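PDB 3IUS: NAD-dependent epimerase/dehydratase domain-containing protein from Ruegeria pomeroyi DSS-3, which is of unknown function but belongs to the NAD-dependent epimerase/dehydratase family and probably binds a dinucleotide cofactor through its Rossmann-type domain. Local coordinates for residues A[30-35]-A[50-55]; A[209-214]-A[270-275]. All coordinates share one frame; numbering follows the deposited sequence.

How the contacts relate
The two contacts lie on opposite sides of the chain's centre, their own centres about 33 Å apart and their nearest atoms about 21 Å apart, so neither touches the other. Contact 1 joins two neighbouring strands near one edge of the large parallel sheet, beside a probable glycine-rich turn of the kind that receives the dinucleotide in Rossmann folds; a formic acid molecule, probably from the crystallisation liquor, binds at Ser-35. Contact 2 comes later in the chain, where the loop 209-214 after strand 204-207 meets the start of helix 273-282. The first is built mainly on a backbone ladder, the second mainly on side chains, although each includes an arginine-glutamate salt bridge.

Contact 1: residues A[30-35]-A[50-55]; sequences RIIGTS and EPLLWP. With FMT (formic acid), chain D.
Strands 30-35 and 50-53 run parallel, their axes 4.6 Å apart at the closest, and a ladder of five backbone hydrogen bonds ties 30-35 to 50-55. It starts with Glu-50 N to Ile-31 O (2.8 Å) and ends beyond the second strand with a nearly straight bond from Trp-54 N to Ser-35 O (2.9 Å, 175°). Packing is closest on the face carrying Glu-50, Ile-32, Thr-34 and Leu-52, where Ile-32 CG2, anti to its backbone N, meets Leu-52 CD1 at 3.5 Å.

These strands flank helix 41-46 in a beta-alpha-beta unit of the Rossmann-type sheet, with strand 7-11 on the other side of 30-35. Thr-34 OG1, in the crowded position between its backbone N and carbonyl carbon, bonds to Gly-12 N of the probable glycine-rich cofactor turn; a water joins the same hydroxyl to Trp-54 O. On the other face, where Pro-51 and Ser-35 pack on helix 41-46, Ser-35 OG donates to formic acid O1 (2.9 Å) and also bonds to Asn-37 N, probably close to where the adenosine end of the cofactor sits in related Rossmann folds.

The salt bridge lies at the more solvent-exposed end of the Ile-32 face, held by charge rather than by apolar packing. Here the extended Arg-30 chain crosses Glu-50 at about a right angle and grips it side-on: NE meets Glu-50 OE1 at 2.8 Å from above the carboxylate plane, while NH2 reaches the syn lone pair of Glu-50 OE2 at 3.0 Å. Ile-32 CD1 lies over the centre of one guanidinium face, 3.7 Å above its plane. An alanine in place of Glu-50 would remove both carboxylate acceptors and would probably let the arginine swing away from Ile-32.

Contact 2: residues A[209-214]-A[270-275]; sequences DDEPVP and YPNYRV
The backbones of 209-214 and 270-275 are joined directly by one hydrogen bond, from Asp-210 N to Pro-271 O (2.8 Å), with the donor in the carbonyl plane. Asp-209, its CG in the crowded position (chi1 74°), folds its carboxylate back so that OD1 accepts from Glu-211 N and closes an Asx turn. One water donates to Asp-209 OD2 and Glu-211 O and accepts weakly from Tyr-273 N, linking the turn to the helix start; another lies within hydrogen-bonding distance of Asp-209 OD2 and Tyr-270 O.

Glu-211, its CG anti to its own backbone N, extends alongside Asn-272. Arg-274, bent at chi3 (-52°), meets the carboxylate end-on; the two side chains cross at about a right angle, their flat ends turned 50° from each other. Arg-274 NH1 donates to Glu-211 OE2 at 2.9 Å, almost straight and within the guanidinium plane; NH2 reaches the syn lone pair of Glu-211 OE1 by a longer, more bent bond of 3.1 Å. Val-213 CG2 sits over one face of Tyr-273 in a CH-pi contact, 3.9 Å from the ring centroid, while Glu-211 OE2 lies at the ring's edge.

Asn-272 is the N-cap of helix 273-282: its OD1 accepts from Val-275 N (3.2 Å) and weakly from Arg-274 N. Helix 215-226 packs on both Val-213 and Tyr-273. With the carboxylates of Asp-209 and Glu-211 close to the first turn of helix 273-282, their negative charge would probably be stabilised by the helix's positive end, and the two-pronged arginine grip is likely to keep Glu-211 ionised.

Contact 1: residues A[30-35]-A[50-55]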
ATOM      1  N   ARG A  30     -15.019  12.880   9.528  1.00 27.99           N
ATOM      2  CA  ARG A  30     -14.833  13.836   8.450  1.00 24.17           C
ATOM      3  C   ARG A  30     -13.511  13.522   7.757  1.00 25.97           C
ATOM      4  O   ARG A  30     -12.471  13.458   8.408  1.00 26.29           O
ATOM      5  CB  ARG A  30     -14.811  15.267   8.982  1.00 26.86           C
ATOM      6  CG  ARG A  30     -14.539  16.303   7.903  1.00 30.57           C
ATOM      7  CD  ARG A  30     -14.293  17.682   8.481  1.00 27.67           C
ATOM      8  NE  ARG A  30     -14.038  18.653   7.422  1.00 25.08           N
ATOM      9  CZ  ARG A  30     -13.323  19.761   7.580  1.00 29.73           C
ATOM     10  NH1 ARG A  30     -12.789  20.046   8.760  1.00 31.00           N
ATOM     11  NH2 ARG A  30     -13.142  20.582   6.555  1.00 29.01           N
ATOM     12  N   ILE A  31     -13.555  13.307   6.444  1.00 23.64           N
ATOM     13  CA  ILE A  31     -12.345  13.034   5.674  1.00 24.91           C
ATOM     14  C   ILE A  31     -12.109  14.105   4.610  1.00 19.13           C
ATOM     15  O   ILE A  31     -13.038  14.529   3.917  1.00 20.26           O
ATOM     16  CB  ILE A  31     -12.382  11.643   4.985  1.00 20.44           C
ATOM     17  CG1 ILE A  31     -12.682  10.534   5.997  1.00 21.21           C
ATOM     18  CG2 ILE A  31     -11.065  11.363   4.278  1.00 21.95           C
ATOM     19  CD1 ILE A  31     -14.153  10.332   6.248  1.00 24.55           C
ATOM     20  N   ILE A  32     -10.857  14.536   4.504  1.00 20.47           N
ATOM     21  CA  ILE A  32     -10.417  15.483   3.488  1.00 21.09           C
ATOM     22  C   ILE A  32      -9.337  14.808   2.648  1.00 22.01           C
ATOM     23  O   ILE A  32      -8.314  14.378   3.180  1.00 22.14           O
ATOM     24  CB  ILE A  32      -9.824  16.742   4.141  1.00 22.70           C
ATOM     25  CG1 ILE A  32     -10.827  17.356   5.118  1.00 26.90           C
ATOM     26  CG2 ILE A  32      -9.390  17.755   3.084  1.00 19.98           C
ATOM     27  CD1 ILE A  32     -10.214  18.372   6.054  1.00 31.44           C
ATOM     28  N   GLY A  33      -9.562  14.693   1.343  1.00 20.52           N
ATOM     29  CA  GLY A  33      -8.619  13.993   0.488  1.00 19.22           C
ATOM     30  C   GLY A  33      -8.039  14.879  -0.595  1.00 19.53           C
ATOM     31  O   GLY A  33      -8.763  15.639  -1.242  1.00 20.99           O
ATOM     32  N   THR A  34      -6.731  14.783  -0.802  1.00 19.37           N
ATOM     33  CA  THR A  34      -6.071  15.595  -1.816  1.00 22.64           C
ATOM     34  C   THR A  34      -5.670  14.776  -3.038  1.00 22.69           C
ATOM     35  O   THR A  34      -5.464  13.560  -2.959  1.00 21.56           O
ATOM     36  CB  THR A  34      -4.811  16.280  -1.273  1.00 21.31           C
ATOM     37  OG1 THR A  34      -3.696  15.386  -1.376  1.00 19.21           O
ATOM     38  CG2 THR A  34      -5.005  16.695   0.187  1.00 20.42           C
ATOM     39  N   SER A  35      -5.568  15.461  -4.168  1.00 19.90           N
ATOM     40  CA  SER A  35      -5.015  14.881  -5.384  1.00 19.87           C
ATOM     41  C   SER A  35      -4.354  15.985  -6.190  1.00 20.20           C
ATOM     42  O   SER A  35      -4.757  17.142  -6.115  1.00 21.92           O
ATOM     43  CB  SER A  35      -6.107  14.213  -6.215  1.00 20.00           C
ATOM     44  OG  SER A  35      -5.576  13.720  -7.436  1.00 22.92           O
ATOM     45  N   GLU A  50     -13.922  15.209   1.347  1.00 22.05           N
ATOM     46  CA  GLU A  50     -13.897  16.543   0.746  1.00 24.16           C
ATOM     47  C   GLU A  50     -12.651  16.702  -0.124  1.00 26.17           C
ATOM     48  O   GLU A  50     -11.532  16.662   0.389  1.00 25.19           O
ATOM     49  CB  GLU A  50     -13.870  17.611   1.838  1.00 25.68           C
ATOM     50  CG  GLU A  50     -15.013  17.532   2.827  1.00 24.20           C
ATOM     51  CD  GLU A  50     -14.810  18.456   4.014  1.00 28.94           C
ATOM     52  OE1 GLU A  50     -15.521  18.287   5.028  1.00 34.72           O
ATOM     53  OE2 GLU A  50     -13.941  19.348   3.930  1.00 29.84           O
ATOM     54  N   PRO A  51     -12.841  16.906  -1.438  1.00 27.83           N
ATOM     55  CA  PRO A  51     -11.719  16.928  -2.384  1.00 22.26           C
ATOM     56  C   PRO A  51     -10.927  18.229  -2.325  1.00 21.11           C
ATOM     57  O   PRO A  51     -11.517  19.313  -2.314  1.00 26.46           O
ATOM     58  CB  PRO A  51     -12.403  16.815  -3.758  1.00 25.52           C
ATOM     59  CG  PRO A  51     -13.884  16.692  -3.489  1.00 27.47           C
ATOM     60  CD  PRO A  51     -14.121  17.192  -2.102  1.00 29.31           C
ATOM     61  N   LEU A  52      -9.604  18.115  -2.290  1.00 20.89           N
ATOM     62  CA  LEU A  52      -8.718  19.267  -2.370  1.00 21.10           C
ATOM     63  C   LEU A  52      -7.716  19.066  -3.492  1.00 21.08           C
ATOM     64  O   LEU A  52      -7.162  17.979  -3.649  1.00 23.03           O
ATOM     65  CB  LEU A  52      -7.958  19.461  -1.059  1.00 22.13           C
ATOM     66  CG  LEU A  52      -8.674  20.087   0.132  1.00 27.56           C
ATOM     67  CD1 LEU A  52      -7.696  20.233   1.282  1.00 26.16           C
ATOM     68  CD2 LEU A  52      -9.253  21.436  -0.258  1.00 28.10           C
ATOM     69  N   LEU A  53      -7.475  20.120  -4.264  1.00 21.47           N
ATOM     70  CA  LEU A  53      -6.454  20.086  -5.297  1.00 25.05           C
ATOM     71  C   LEU A  53      -5.111  20.492  -4.696  1.00 22.60           C
ATOM     72  O   LEU A  53      -4.988  21.572  -4.124  1.00 24.59           O
ATOM     73  CB  LEU A  53      -6.829  21.024  -6.447  1.00 25.29           C
ATOM     74  CG  LEU A  53      -5.983  20.984  -7.721  1.00 27.77           C
ATOM     75  CD1 LEU A  53      -5.951  19.581  -8.312  1.00 27.08           C
ATOM     76  CD2 LEU A  53      -6.523  21.986  -8.730  1.00 24.02           C
ATOM     77  N   TRP A  54      -4.117  19.616  -4.815  1.00 20.93           N
ATOM     78  CA  TRP A  54      -2.782  19.879  -4.277  1.00 21.83           C
ATOM     79  C   TRP A  54      -1.722  19.069  -5.031  1.00 25.02           C
ATOM     80  O   TRP A  54      -1.851  17.851  -5.159  1.00 25.81           O
ATOM     81  CB  TRP A  54      -2.744  19.569  -2.775  1.00 22.76           C
ATOM     82  CG  TRP A  54      -1.521  20.090  -2.093  1.00 25.26           C
ATOM     83  CD1 TRP A  54      -1.262  21.386  -1.753  1.00 29.50           C
ATOM     84  CD2 TRP A  54      -0.384  19.329  -1.671  1.00 34.17           C
ATOM     85  NE1 TRP A  54      -0.036  21.478  -1.144  1.00 34.97           N
ATOM     86  CE2 TRP A  54       0.525  20.230  -1.082  1.00 39.18           C
ATOM     87  CE3 TRP A  54      -0.044  17.974  -1.739  1.00 36.36           C
ATOM     88  CZ2 TRP A  54       1.751  19.820  -0.561  1.00 45.63           C
ATOM     89  CZ3 TRP A  54       1.175  17.569  -1.222  1.00 45.30           C
ATOM     90  CH2 TRP A  54       2.058  18.489  -0.643  1.00 47.25           C
ATOM     91  N   PRO A  55      -0.656  19.729  -5.525  1.00 25.98           N
ATOM     92  CA  PRO A  55      -0.240  21.135  -5.406  1.00 24.30           C
ATOM     93  C   PRO A  55      -1.288  22.173  -5.783  1.00 26.28           C
ATOM     94  O   PRO A  55      -2.099  21.972  -6.686  1.00 28.64           O
ATOM     95  CB  PRO A  55       0.941  21.229  -6.380  1.00 24.76           C
ATOM     96  CG  PRO A  55       1.509  19.872  -6.389  1.00 28.99           C
ATOM     97  CD  PRO A  55       0.339  18.940  -6.274  1.00 26.09           C
TER
HETATM   98  C   FMT D 285      -5.966  10.768  -6.065  1.00 39.93           C
HETATM   99  O1  FMT D 285      -5.806  10.807  -7.286  1.00 34.30           O
HETATM  100  O2  FMT D 285      -5.119  11.113  -5.239  1.00 39.05           O
HETATM  101  O   HOH W   1      -2.252  15.413  -3.853  1.00 23.92           O

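Contact 2: residues A[209-214]-A[270-275]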
ATOM      1  N   ASP A 209      -0.358 -10.417   3.012  1.00 13.66           N
ATOM      2  CA  ASP A 209      -1.093 -11.614   3.389  1.00 18.48           C
ATOM      3  C   ASP A 209      -0.172 -12.773   3.794  1.00 15.49           C
ATOM      4  O   ASP A 209       1.036 -12.593   3.959  1.00 13.56           O
ATOM      5  CB  ASP A 209      -2.099 -12.016   2.299  1.00 13.76           C
ATOM      6  CG  ASP A 209      -1.441 -12.629   1.090  1.00 13.83           C
ATOM      7  OD1 ASP A 209      -0.251 -13.008   1.171  1.00 16.68           O
ATOM      8  OD2 ASP A 209      -2.131 -12.747   0.052  1.00 15.22           O
ATOM      9  N   ASP A 210      -0.759 -13.954   3.960  1.00 13.27           N
ATOM     10  CA  ASP A 210      -0.064 -15.092   4.551  1.00 14.20           C
ATOM     11  C   ASP A 210       0.779 -15.912   3.583  1.00 17.51           C
ATOM     12  O   ASP A 210       1.540 -16.782   4.007  1.00 15.33           O
ATOM     13  CB  ASP A 210      -1.072 -16.028   5.221  1.00 13.21           C
ATOM     14  CG  ASP A 210      -1.614 -15.464   6.515  1.00 14.21           C
ATOM     15  OD1 ASP A 210      -1.060 -14.461   6.996  1.00 20.91           O
ATOM     16  OD2 ASP A 210      -2.595 -16.027   7.040  1.00 18.23           O
ATOM     17  N   GLU A 211       0.642 -15.651   2.289  1.00 16.53           N
ATOM     18  CA  GLU A 211       1.212 -16.558   1.304  1.00 18.31           C
ATOM     19  C   GLU A 211       2.000 -15.865   0.193  1.00 17.63           C
ATOM     20  O   GLU A 211       1.439 -15.493  -0.844  1.00 16.02           O
ATOM     21  CB  GLU A 211       0.118 -17.443   0.708  1.00 20.78           C
ATOM     22  CG  GLU A 211       0.634 -18.468  -0.277  1.00 19.87           C
ATOM     23  CD  GLU A 211      -0.410 -19.501  -0.650  1.00 21.93           C
ATOM     24  OE1 GLU A 211      -1.447 -19.582   0.037  1.00 19.40           O
ATOM     25  OE2 GLU A 211      -0.188 -20.238  -1.633  1.00 19.11           O
ATOM     26  N   PRO A 212       3.309 -15.676   0.420  1.00 22.15           N
ATOM     27  CA  PRO A 212       4.196 -15.247  -0.659  1.00 13.41           C
ATOM     28  C   PRO A 212       3.968 -16.162  -1.845  1.00 13.57           C
ATOM     29  O   PRO A 212       3.933 -17.379  -1.667  1.00 14.83           O
ATOM     30  CB  PRO A 212       5.580 -15.486  -0.075  1.00 20.57           C
ATOM     31  CG  PRO A 212       5.391 -15.249   1.394  1.00 16.73           C
ATOM     32  CD  PRO A 212       4.001 -15.721   1.725  1.00 18.06           C
ATOM     33  N   VAL A 213       3.814 -15.585  -3.021  1.00 13.79           N
ATOM     34  CA  VAL A 213       3.389 -16.372  -4.166  1.00 13.98           C
ATOM     35  C   VAL A 213       4.160 -16.007  -5.425  1.00 15.73           C
ATOM     36  O   VAL A 213       4.411 -14.838  -5.694  1.00 16.17           O
ATOM     37  CB  VAL A 213       1.862 -16.223  -4.393  1.00 15.49           C
ATOM     38  CG1 VAL A 213       1.484 -14.767  -4.652  1.00 17.00           C
ATOM     39  CG2 VAL A 213       1.398 -17.103  -5.543  1.00 16.71           C
ATOM     40  N   PRO A 214       4.558 -17.020  -6.203  1.00 16.84           N
ATOM     41  CA  PRO A 214       5.147 -16.755  -7.517  1.00 23.70           C
ATOM     42  C   PRO A 214       4.123 -16.027  -8.383  1.00 21.47           C
ATOM     43  O   PRO A 214       2.982 -16.479  -8.467  1.00 14.79           O
ATOM     44  CB  PRO A 214       5.406 -18.159  -8.071  1.00 23.72           C
ATOM     45  CG  PRO A 214       5.514 -19.035  -6.853  1.00 19.81           C
ATOM     46  CD  PRO A 214       4.536 -18.454  -5.874  1.00 17.57           C
ATOM     47  N   TYR A 270      -8.721 -11.869   3.521  1.00 17.36           N
ATOM     48  CA  TYR A 270      -8.196 -12.624   2.389  1.00 18.39           C
ATOM     49  C   TYR A 270      -6.749 -13.031   2.657  1.00 14.04           C
ATOM     50  O   TYR A 270      -5.818 -12.369   2.214  1.00 14.08           O
ATOM     51  CB  TYR A 270      -8.301 -11.813   1.095  1.00 19.47           C
ATOM     52  CG  TYR A 270      -9.684 -11.255   0.830  1.00 18.75           C
ATOM     53  CD1 TYR A 270     -10.710 -12.076   0.377  1.00 18.10           C
ATOM     54  CD2 TYR A 270      -9.958  -9.908   1.016  1.00 18.62           C
ATOM     55  CE1 TYR A 270     -11.980 -11.570   0.133  1.00 20.83           C
ATOM     56  CE2 TYR A 270     -11.225  -9.392   0.773  1.00 19.81           C
ATOM     57  CZ  TYR A 270     -12.229 -10.228   0.328  1.00 21.05           C
ATOM     58  OH  TYR A 270     -13.485  -9.714   0.086  1.00 25.28           O
ATOM     59  N   PRO A 271      -6.560 -14.134   3.395  1.00 19.49           N
ATOM     60  CA  PRO A 271      -5.237 -14.614   3.818  1.00 19.15           C
ATOM     61  C   PRO A 271      -4.319 -14.994   2.663  1.00 13.68           C
ATOM     62  O   PRO A 271      -3.103 -15.021   2.831  1.00 13.55           O
ATOM     63  CB  PRO A 271      -5.573 -15.861   4.653  1.00 22.48           C
ATOM     64  CG  PRO A 271      -6.956 -16.236   4.219  1.00 18.55           C
ATOM     65  CD  PRO A 271      -7.634 -14.935   3.998  1.00 16.73           C
ATOM     66  N   ASN A 272      -4.897 -15.282   1.501  1.00 13.89           N
ATOM     67  CA  ASN A 272      -4.103 -15.668   0.343  1.00 18.86           C
ATOM     68  C   ASN A 272      -4.781 -15.297  -0.969  1.00 15.51           C
ATOM     69  O   ASN A 272      -5.966 -14.952  -0.989  1.00 14.41           O
ATOM     70  CB  ASN A 272      -3.745 -17.164   0.382  1.00 19.22           C
ATOM     71  CG  ASN A 272      -4.956 -18.072   0.213  1.00 16.34           C
ATOM     72  OD1 ASN A 272      -5.494 -18.221  -0.894  1.00 15.58           O
ATOM     73  ND2 ASN A 272      -5.372 -18.714   1.302  1.00 15.05           N
ATOM     74  N   TYR A 273      -4.013 -15.364  -2.055  1.00 14.38           N
ATOM     75  CA  TYR A 273      -4.460 -14.910  -3.371  1.00 18.56           C
ATOM     76  C   TYR A 273      -5.599 -15.755  -3.922  1.00 19.47           C
ATOM     77  O   TYR A 273      -6.410 -15.265  -4.703  1.00 18.61           O
ATOM     78  CB  TYR A 273      -3.297 -14.891  -4.377  1.00 17.13           C
ATOM     79  CG  TYR A 273      -2.868 -16.259  -4.848  1.00 14.72           C
ATOM     80  CD1 TYR A 273      -3.267 -16.752  -6.084  1.00 17.61           C
ATOM     81  CD2 TYR A 273      -2.065 -17.061  -4.059  1.00 15.79           C
ATOM     82  CE1 TYR A 273      -2.877 -18.007  -6.509  1.00 20.08           C
ATOM     83  CE2 TYR A 273      -1.674 -18.310  -4.472  1.00 14.45           C
ATOM     84  CZ  TYR A 273      -2.083 -18.779  -5.699  1.00 20.20           C
ATOM     85  OH  TYR A 273      -1.687 -20.029  -6.095  1.00 24.53           O
ATOM     86  N   ARG A 274      -5.658 -17.024  -3.528  1.00 17.27           N
ATOM     87  CA  ARG A 274      -6.715 -17.899  -4.021  1.00 17.20           C
ATOM     88  C   ARG A 274      -8.087 -17.490  -3.496  1.00 17.78           C
ATOM     89  O   ARG A 274      -9.040 -17.431  -4.260  1.00 17.72           O
ATOM     90  CB  ARG A 274      -6.422 -19.379  -3.737  1.00 14.74           C
ATOM     91  CG  ARG A 274      -5.319 -19.971  -4.634  1.00 14.79           C
ATOM     92  CD  ARG A 274      -5.051 -21.442  -4.326  1.00 22.67           C
ATOM     93  NE  ARG A 274      -4.810 -21.672  -2.900  1.00 34.45           N
ATOM     94  CZ  ARG A 274      -3.660 -21.406  -2.284  1.00 32.52           C
ATOM     95  NH1 ARG A 274      -2.649 -20.896  -2.971  1.00 34.79           N
ATOM     96  NH2 ARG A 274      -3.525 -21.643  -0.984  1.00 27.61           N
ATOM     97  N   VAL A 275      -8.198 -17.198  -2.201  1.00 14.72           N
ATOM     98  CA  VAL A 275      -9.491 -16.778  -1.666  1.00 14.77           C
ATOM     99  C   VAL A 275      -9.823 -15.354  -2.103  1.00 14.97           C
ATOM    100  O   VAL A 275     -10.989 -15.027  -2.351  1.00 15.16           O
ATOM    101  CB  VAL A 275      -9.572 -16.914  -0.126  1.00 23.33           C
ATOM    102  CG1 VAL A 275      -9.718 -18.382   0.265  1.00 28.74           C
ATOM    103  CG2 VAL A 275      -8.360 -16.313   0.521  1.00 25.53           C
TER
HETATM  104  O   HOH W   2      -4.637 -11.801  -0.221  1.00 11.72           O
HETATM  105  O   HOH W   3      -1.241 -14.729  -1.555  1.00 15.26           O